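Local coordinates for putative glutathione S-transferase (Sinorhizobium meliloti, PDB 4MDC), which probably transfers glutathione to electrophilic substrates, as a homodimeric member of the glutathione S-transferase family, at residues B[174-177]-B[178-182]. Numbering follows the deposited sequence.
Sequences LSWL and AGSRP
Leu-174 O accepts the backbone N-H of Ala-178, the two atoms 2.9 Å apart, in an ordinary alpha-helical turn of helix 167-180, part of the all-helical C-terminal domain of the glutathione S-transferase fold. The side chain of Leu-174 packs against Phe-124 of helix 111-145 and Trp-220 of helix 215-225, and Ala-178 also meets Trp-220, which places this turn against its neighbours in the bundle. Ser-175 continues the pattern, its O bonded to Gly-179 N at 2.9 Å, while its hydroxyl turns back to Met-171 O.

From Trp-176 onward the carbonyls illustrate how local side chains can take part where the backbone pattern changes. Ser-180 OG donates to Trp-176 O over 2.8 Å, approaching 29° out of the carbonyl plane. A chi1 of 64° sets this hydroxyl between its own N and carbonyl carbon, aimed back along the helix. The Trp-176 indole, its CG turned opposite the backbone N (chi1 178°), offers one face to the same OG, which sits 4.0 Å above the plane over the ring centre.

Leu-177 O closes the turn by accepting two amides: Ser-180 N, from well above the carbonyl plane, and Arg-181 N, in a weak bond at 3.3 Å. The side chains of Leu-177 and Arg-181 lie side by side and point the same way. Arg-181 NH1 forms a salt bridge with Glu-116 OE2 of helix 111-145 and donates to Leu-184 O. Replacing Arg-181 by an alanine would probably leave Glu-116 without its salt-bridge mate and Leu-184 O without the NH1 donor, and take the guanidinium away from Leu-177 CD2. In that pairing, Leu-177 CD2 lies over one guanidinium face, displaced toward its rim, 3.9 Å from Arg-181 NH1.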
ATOM      1  N   LEU B 174      14.276 -12.706  -2.008  1.00 15.09           N
ATOM      2  CA  LEU B 174      14.883 -12.522  -0.694  1.00 16.27           C
ATOM      3  C   LEU B 174      16.318 -13.078  -0.587  1.00 16.49           C
ATOM      4  O   LEU B 174      17.184 -12.444  -0.024  1.00 15.50           O
ATOM      5  CB  LEU B 174      14.009 -13.189   0.375  1.00 14.48           C
ATOM      6  CG  LEU B 174      14.470 -13.165   1.802  1.00 15.47           C
ATOM      7  CD1 LEU B 174      14.609 -11.743   2.328  1.00 15.28           C
ATOM      8  CD2 LEU B 174      13.504 -13.911   2.672  1.00 15.54           C
ATOM      9  N   SER B 175      16.511 -14.309  -1.067  1.00 16.59           N
ATOM     10  CA  SER B 175      17.870 -14.890  -1.159  1.00 17.41           C
ATOM     11  C   SER B 175      18.799 -13.977  -1.961  1.00 17.98           C
ATOM     12  O   SER B 175      19.967 -13.809  -1.597  1.00 18.57           O
ATOM     13  CB  SER B 175      17.838 -16.267  -1.779  1.00 17.45           C
ATOM     14  OG  SER B 175      17.266 -17.198  -0.838  1.00 16.79           O
ATOM     15  N   TRP B 176      18.291 -13.448  -3.051  1.00 18.57           N
ATOM     16  CA  TRP B 176      19.125 -12.581  -3.890  1.00 19.41           C
ATOM     17  C   TRP B 176      19.536 -11.315  -3.122  1.00 19.25           C
ATOM     18  O   TRP B 176      20.740 -10.920  -3.143  1.00 21.38           O
ATOM     19  CB  TRP B 176      18.465 -12.216  -5.203  1.00 22.86           C
ATOM     20  CG  TRP B 176      19.341 -11.289  -6.007  1.00 26.57           C
ATOM     21  CD1 TRP B 176      20.489 -11.624  -6.713  1.00 30.24           C
ATOM     22  CD2 TRP B 176      19.187  -9.865  -6.169  1.00 30.60           C
ATOM     23  NE1 TRP B 176      21.026 -10.488  -7.277  1.00 33.43           N
ATOM     24  CE2 TRP B 176      20.267  -9.406  -6.941  1.00 31.45           C
ATOM     25  CE3 TRP B 176      18.272  -8.948  -5.705  1.00 32.55           C
ATOM     26  CZ2 TRP B 176      20.422  -8.057  -7.301  1.00 39.18           C
ATOM     27  CZ3 TRP B 176      18.421  -7.588  -6.067  1.00 38.21           C
ATOM     28  CH2 TRP B 176      19.483  -7.164  -6.866  1.00 37.34           C
ATOM     29  N   LEU B 177      18.574 -10.679  -2.482  1.00 18.17           N
ATOM     30  CA  LEU B 177      18.820  -9.475  -1.686  1.00 18.86           C
ATOM     31  C   LEU B 177      19.810  -9.774  -0.570  1.00 19.42           C
ATOM     32  O   LEU B 177      20.784  -9.060  -0.379  1.00 19.70           O
ATOM     33  CB  LEU B 177      17.534  -8.902  -1.117  1.00 18.16           C
ATOM     34  CG  LEU B 177      16.509  -8.322  -2.094  1.00 18.46           C
ATOM     35  CD1 LEU B 177      15.162  -8.156  -1.434  1.00 18.86           C
ATOM     36  CD2 LEU B 177      17.001  -6.967  -2.637  1.00 20.13           C
ATOM     37  N   ALA B 178      19.560 -10.848   0.154  1.00 18.79           N
ATOM     38  CA  ALA B 178      20.361 -11.201   1.302  1.00 20.00           C
ATOM     39  C   ALA B 178      21.784 -11.571   0.934  1.00 21.25           C
ATOM     40  O   ALA B 178      22.715 -11.348   1.705  1.00 22.87           O
ATOM     41  CB  ALA B 178      19.704 -12.379   2.038  1.00 18.12           C
ATOM     42  N   GLY B 179      21.961 -12.185  -0.225  1.00 22.25           N
ATOM     43  CA  GLY B 179      23.264 -12.623  -0.682  1.00 23.72           C
ATOM     44  C   GLY B 179      24.058 -11.518  -1.339  1.00 25.53           C
ATOM     45  O   GLY B 179      25.234 -11.684  -1.536  1.00 28.54           O
ATOM     46  N   SER B 180      23.445 -10.396  -1.654  1.00 25.01           N
ATOM     47  CA  SER B 180      24.134  -9.357  -2.400  1.00 25.54           C
ATOM     48  C   SER B 180      24.418  -8.057  -1.620  1.00 25.54           C
ATOM     49  O   SER B 180      25.071  -7.136  -2.146  1.00 24.33           O
ATOM     50  CB  SER B 180      23.381  -9.052  -3.707  1.00 26.88           C
ATOM     51  OG  SER B 180      22.099  -8.527  -3.471  1.00 25.64           O
ATOM     52  N   ARG B 181      23.863  -7.960  -0.422  1.00 22.68           N
ATOM     53  CA  ARG B 181      23.966  -6.805   0.468  1.00 24.04           C
ATOM     54  C   ARG B 181      24.091  -7.263   1.930  1.00 22.36           C
ATOM     55  O   ARG B 181      23.634  -8.379   2.270  1.00 22.62           O
ATOM     56  CB  ARG B 181      22.715  -5.924   0.367  1.00 25.58           C
ATOM     57  CG  ARG B 181      22.289  -5.563  -1.031  1.00 27.39           C
ATOM     58  CD  ARG B 181      20.864  -5.067  -1.096  1.00 29.11           C
ATOM     59  NE  ARG B 181      20.519  -4.537  -2.436  1.00 29.86           N
ATOM     60  CZ  ARG B 181      19.417  -3.831  -2.732  1.00 29.27           C
ATOM     61  NH1 ARG B 181      18.526  -3.526  -1.801  1.00 26.57           N
ATOM     62  NH2 ARG B 181      19.227  -3.398  -3.981  1.00 31.11           N
ATOM     63  N   PRO B 182      24.605  -6.413   2.812  1.00 22.64           N
ATOM     64  CA  PRO B 182      24.737  -6.831   4.206  1.00 22.75           C
ATOM     65  C   PRO B 182      23.399  -6.973   4.915  1.00 21.50           C
ATOM     66  O   PRO B 182      23.246  -7.876   5.751  1.00 21.84           O
ATOM     67  CB  PRO B 182      25.601  -5.753   4.884  1.00 23.86           C
ATOM     68  CG  PRO B 182      26.185  -4.964   3.766  1.00 25.05           C
ATOM     69  CD  PRO B 182      25.338  -5.168   2.531  1.00 23.80           C
TER